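PDB 2DY1: elongation factor G from Thermus thermophilus, which probably works as a GTPase in the elongation stage of protein synthesis and is bound here to GTP with a magnesium ion. Local coordinates for residues A[26-31]-A[37-42]. Residues are numbered along the deposited sequence; the frame is centred on the assembly and turned at random.
Sequences TEALLY and ERRGRV. With GTP (guanosine-5'-triphosphate), chain C.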
ATOM      1  N   THR A  26      13.208 -16.747   7.717  1.00  9.27           N
ATOM      2  CA  THR A  26      12.312 -17.682   7.025  1.00  8.78           C
ATOM      3  C   THR A  26      13.132 -18.819   6.420  1.00 11.54           C
ATOM      4  O   THR A  26      12.776 -19.993   6.533  1.00 10.32           O
ATOM      5  CB  THR A  26      11.513 -16.932   5.931  1.00  8.29           C
ATOM      6  OG1 THR A  26      10.716 -15.909   6.552  1.00 10.26           O
ATOM      7  CG2 THR A  26      10.595 -17.891   5.162  1.00 10.60           C
ATOM      8  N   GLU A  27      14.236 -18.464   5.754  1.00 10.60           N
ATOM      9  CA  GLU A  27      15.143 -19.461   5.176  1.00  9.62           C
ATOM     10  C   GLU A  27      15.661 -20.418   6.249  1.00 11.18           C
ATOM     11  O   GLU A  27      15.712 -21.621   6.043  1.00 11.63           O
ATOM     12  CB  GLU A  27      16.366 -18.790   4.537  1.00 12.41           C
ATOM     13  CG  GLU A  27      16.261 -18.409   3.075  1.00 24.71           C
ATOM     14  CD  GLU A  27      15.833 -19.568   2.184  1.00 12.71           C
ATOM     15  OE1 GLU A  27      14.667 -19.532   1.809  1.00 14.13           O
ATOM     16  OE2 GLU A  27      16.629 -20.485   1.875  1.00 18.33           O
ATOM     17  N   ALA A  28      16.047 -19.871   7.400  1.00 11.15           N
ATOM     18  CA  ALA A  28      16.568 -20.695   8.492  1.00 12.61           C
ATOM     19  C   ALA A  28      15.502 -21.658   9.007  1.00 11.84           C
ATOM     20  O   ALA A  28      15.803 -22.812   9.304  1.00 11.78           O
ATOM     21  CB  ALA A  28      17.093 -19.798   9.645  1.00 10.06           C
ATOM     22  N   LEU A  29      14.264 -21.184   9.108  1.00  9.77           N
ATOM     23  CA  LEU A  29      13.168 -22.042   9.560  1.00 10.53           C
ATOM     24  C   LEU A  29      12.906 -23.157   8.529  1.00 11.32           C
ATOM     25  O   LEU A  29      12.674 -24.336   8.896  1.00 11.38           O
ATOM     26  CB  LEU A  29      11.911 -21.192   9.781  1.00 10.29           C
ATOM     27  CG  LEU A  29      11.927 -20.329  11.045  1.00  8.50           C
ATOM     28  CD1 LEU A  29      10.953 -19.178  10.943  1.00 12.33           C
ATOM     29  CD2 LEU A  29      11.601 -21.234  12.250  1.00 10.98           C
ATOM     30  N   LEU A  30      12.953 -22.822   7.236  1.00 11.58           N
ATOM     31  CA  LEU A  30      12.729 -23.850   6.207  1.00 13.13           C
ATOM     32  C   LEU A  30      13.852 -24.900   6.255  1.00 12.48           C
ATOM     33  O   LEU A  30      13.604 -26.119   6.169  1.00 12.30           O
ATOM     34  CB  LEU A  30      12.678 -23.204   4.812  1.00  9.88           C
ATOM     35  CG  LEU A  30      11.406 -22.386   4.552  1.00 10.39           C
ATOM     36  CD1 LEU A  30      11.568 -21.499   3.316  1.00 12.63           C
ATOM     37  CD2 LEU A  30      10.224 -23.349   4.358  1.00 12.27           C
ATOM     38  N   TYR A  31      15.083 -24.435   6.430  1.00 11.11           N
ATOM     39  CA  TYR A  31      16.211 -25.352   6.509  1.00 13.93           C
ATOM     40  C   TYR A  31      16.178 -26.208   7.776  1.00 15.71           C
ATOM     41  O   TYR A  31      16.272 -27.445   7.698  1.00 13.83           O
ATOM     42  CB  TYR A  31      17.545 -24.583   6.450  1.00 10.82           C
ATOM     43  CG  TYR A  31      18.746 -25.448   6.784  1.00 14.68           C
ATOM     44  CD1 TYR A  31      19.454 -25.253   7.968  1.00 19.42           C
ATOM     45  CD2 TYR A  31      19.124 -26.502   5.953  1.00 22.07           C
ATOM     46  CE1 TYR A  31      20.507 -26.094   8.322  1.00 24.37           C
ATOM     47  CE2 TYR A  31      20.180 -27.348   6.299  1.00 21.39           C
ATOM     48  CZ  TYR A  31      20.861 -27.138   7.478  1.00 29.35           C
ATOM     49  OH  TYR A  31      21.894 -27.982   7.813  1.00 36.07           O
ATOM     50  N   GLU A  37      16.976 -28.575   1.487  1.00 26.94           N
ATOM     51  CA  GLU A  37      18.353 -29.043   1.761  1.00 31.37           C
ATOM     52  C   GLU A  37      19.321 -28.066   2.399  1.00 26.46           C
ATOM     53  O   GLU A  37      20.087 -28.423   3.295  1.00 28.78           O
ATOM     54  CB  GLU A  37      19.073 -29.568   0.482  1.00 38.15           C
ATOM     55  CG  GLU A  37      19.183 -31.042   0.312  1.00 49.89           C
ATOM     56  CD  GLU A  37      19.653 -31.831   1.548  1.00 47.33           C
ATOM     57  OE1 GLU A  37      20.864 -31.858   1.859  1.00 54.46           O
ATOM     58  OE2 GLU A  37      18.773 -32.431   2.184  1.00 54.24           O
ATOM     59  N   ARG A  38      19.342 -26.845   1.888  1.00 27.50           N
ATOM     60  CA  ARG A  38      20.281 -25.861   2.385  1.00 33.07           C
ATOM     61  C   ARG A  38      19.636 -24.523   2.609  1.00 23.78           C
ATOM     62  O   ARG A  38      18.622 -24.199   1.985  1.00 34.70           O
ATOM     63  CB  ARG A  38      21.441 -25.720   1.386  1.00 38.90           C
ATOM     64  CG  ARG A  38      21.004 -25.825  -0.074  1.00 52.82           C
ATOM     65  CD  ARG A  38      22.177 -25.690  -1.038  1.00 61.37           C
ATOM     66  NE  ARG A  38      23.220 -26.683  -0.788  1.00 70.44           N
ATOM     67  CZ  ARG A  38      24.350 -26.771  -1.483  1.00 72.12           C
ATOM     68  NH1 ARG A  38      24.588 -25.924  -2.477  1.00 74.73           N
ATOM     69  NH2 ARG A  38      25.246 -27.701  -1.182  1.00 72.52           N
ATOM     70  N   ARG A  39      20.196 -23.757   3.532  1.00 23.24           N
ATOM     71  CA  ARG A  39      19.674 -22.433   3.785  1.00 22.76           C
ATOM     72  C   ARG A  39      20.193 -21.567   2.645  1.00 24.97           C
ATOM     73  O   ARG A  39      21.412 -21.466   2.449  1.00 28.72           O
ATOM     74  CB  ARG A  39      20.208 -21.875   5.107  1.00 25.01           C
ATOM     75  CG  ARG A  39      19.548 -20.548   5.565  1.00 38.11           C
ATOM     76  CD  ARG A  39      20.301 -19.912   6.690  1.00 46.56           C
ATOM     77  NE  ARG A  39      21.120 -18.765   6.295  1.00 51.51           N
ATOM     78  CZ  ARG A  39      22.348 -18.494   6.706  1.00 49.05           C
ATOM     79  NH1 ARG A  39      22.948 -19.326   7.523  1.00 51.70           N
ATOM     80  NH2 ARG A  39      22.953 -17.406   6.273  1.00 45.61           N
ATOM     81  N   GLY A  40      19.280 -20.973   1.881  1.00 17.38           N
ATOM     82  CA  GLY A  40      19.687 -20.086   0.807  1.00 16.48           C
ATOM     83  C   GLY A  40      20.057 -18.751   1.436  1.00 20.89           C
ATOM     84  O   GLY A  40      19.923 -18.573   2.643  1.00 20.83           O
ATOM     85  N   ARG A  41      20.490 -17.799   0.617  1.00 12.79           N
ATOM     86  CA  ARG A  41      20.920 -16.493   1.074  1.00 13.66           C
ATOM     87  C   ARG A  41      20.382 -15.391   0.186  1.00 13.13           C
ATOM     88  O   ARG A  41      20.409 -15.499  -1.040  1.00 13.86           O
ATOM     89  CB  ARG A  41      22.461 -16.448   1.084  1.00 17.39           C
ATOM     90  CG  ARG A  41      23.027 -17.537   1.986  1.00 23.38           C
ATOM     91  CD  ARG A  41      24.547 -17.636   2.037  1.00 36.66           C
ATOM     92  NE  ARG A  41      24.983 -17.947   3.396  1.00 50.73           N
ATOM     93  CZ  ARG A  41      24.708 -19.082   4.046  1.00 56.89           C
ATOM     94  NH1 ARG A  41      25.143 -19.246   5.283  1.00 65.70           N
ATOM     95  NH2 ARG A  41      24.074 -20.094   3.453  1.00 59.21           N
ATOM     96  N   VAL A  42      19.904 -14.318   0.794  1.00 11.97           N
ATOM     97  CA  VAL A  42      19.369 -13.191   0.033  1.00 11.23           C
ATOM     98  C   VAL A  42      20.446 -12.622  -0.899  1.00 17.03           C
ATOM     99  O   VAL A  42      20.177 -12.332  -2.062  1.00 13.82           O
ATOM    100  CB  VAL A  42      18.875 -12.078   0.980  1.00 12.38           C
ATOM    101  CG1 VAL A  42      18.608 -10.795   0.204  1.00 19.18           C
ATOM    102  CG2 VAL A  42      17.607 -12.536   1.692  1.00 17.67           C
TER
HETATM  103  PG  GTP C 700      13.122  -6.943   3.280  1.00 10.86           P
HETATM  104  O1G GTP C 700      13.856  -6.061   2.155  1.00 13.18           O
HETATM  105  O2G GTP C 700      12.411  -8.201   2.581  1.00 10.80           O
HETATM  106  O3G GTP C 700      12.182  -6.157   4.110  1.00 14.90           O
HETATM  107  O3B GTP C 700      14.367  -7.500   4.136  1.00  9.77           O
HETATM  108  PB  GTP C 700      14.295  -8.726   5.169  1.00 11.27           P
HETATM  109  O1B GTP C 700      13.677  -8.250   6.428  1.00 11.91           O
HETATM  110  O2B GTP C 700      13.686  -9.903   4.504  1.00  8.00           O
HETATM  111  O3A GTP C 700      15.847  -8.951   5.508  1.00 13.85           O
HETATM  112  PA  GTP C 700      16.789 -10.009   4.756  1.00 14.91           P
HETATM  113  O1A GTP C 700      16.495 -11.365   5.270  1.00 14.79           O
HETATM  114  O2A GTP C 700      16.708  -9.770   3.297  1.00 15.16           O
HETATM  115  O5' GTP C 700      18.254  -9.606   5.280  1.00 13.65           O
HETATM  116  C5' GTP C 700      18.854  -8.410   4.780  1.00 14.65           C
HETATM  117  C4' GTP C 700      20.348  -8.407   5.099  1.00 19.65           C
HETATM  118  O4' GTP C 700      20.465  -8.639   6.513  1.00 15.10           O
HETATM  119  C3' GTP C 700      21.032  -9.588   4.407  1.00 20.18           C
HETATM  120  O3' GTP C 700      22.385  -9.234   4.107  1.00 24.77           O
HETATM  121  C2' GTP C 700      20.994 -10.674   5.481  1.00 19.94           C
HETATM  122  O2' GTP C 700      22.100 -11.563   5.294  1.00 21.94           O
HETATM  123  C1' GTP C 700      21.276  -9.807   6.707  1.00 11.76           C
HETATM  124  N9  GTP C 700      20.889 -10.459   7.979  1.00 14.53           N
HETATM  125  C8  GTP C 700      19.693 -10.971   8.266  1.00 13.98           C
HETATM  126  N7  GTP C 700      19.664 -11.350   9.542  1.00 14.05           N
HETATM  127  C5  GTP C 700      20.853 -11.084  10.075  1.00 13.10           C
HETATM  128  C6  GTP C 700      21.398 -11.260  11.342  1.00 18.90           C
HETATM  129  O6  GTP C 700      20.735 -11.709  12.276  1.00 16.27           O
HETATM  130  N1  GTP C 700      22.727 -10.875  11.558  1.00 16.72           N
HETATM  131  C2  GTP C 700      23.475 -10.323  10.510  1.00 20.68           C
HETATM  132  N2  GTP C 700      24.737  -9.954  10.710  1.00 19.77           N
HETATM  133  N3  GTP C 700      22.912 -10.165   9.302  1.00 17.96           N
HETATM  134  C4  GTP C 700      21.642 -10.527   9.074  1.00 16.38           C
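Glu27 reaches across from helix 22-32 to the backbone of Gly40 in the following loop. Glu27 CB rests on Arg39 CG at 3.8 Å, and Glu27 CG lies 3.7 Å from Gly40 O. The chain bends (chi2 -53°), carrying CD near Gly40 N, so that Glu27 OE2 accepts a 2.7 Å hydrogen bond from it. The amide approaches the anti lone pair of OE2 at a bent 146°. Lys36 adds a salt bridge to OE2 and the Thr48 amide donates to OE1, so both oxygens of this buried carboxylate are held. Cut back to alanine, this position would probably leave the Gly40 amide and the Lys36 ammonium without this acceptor and let the loop shift. One turn on, Tyr31 has CG anti to its backbone N (chi1 169°), which sends the ring across the backbone of Glu37 to Arg39: Glu37 O meets its edge, 3.2 Å from CE2, while Tyr31 CB packs on Arg39 CB at 4.0 Å. Farther along the loop, Val42 CG2 touches GTP O2A (3.3 Å). Helix 22-32, beginning within the P-loop of this GTPase domain, carries the loop on one flank, while Thr26 and Leu29 pack on strands 65-71 and 74-80 and Ala28 meets helix 261-271.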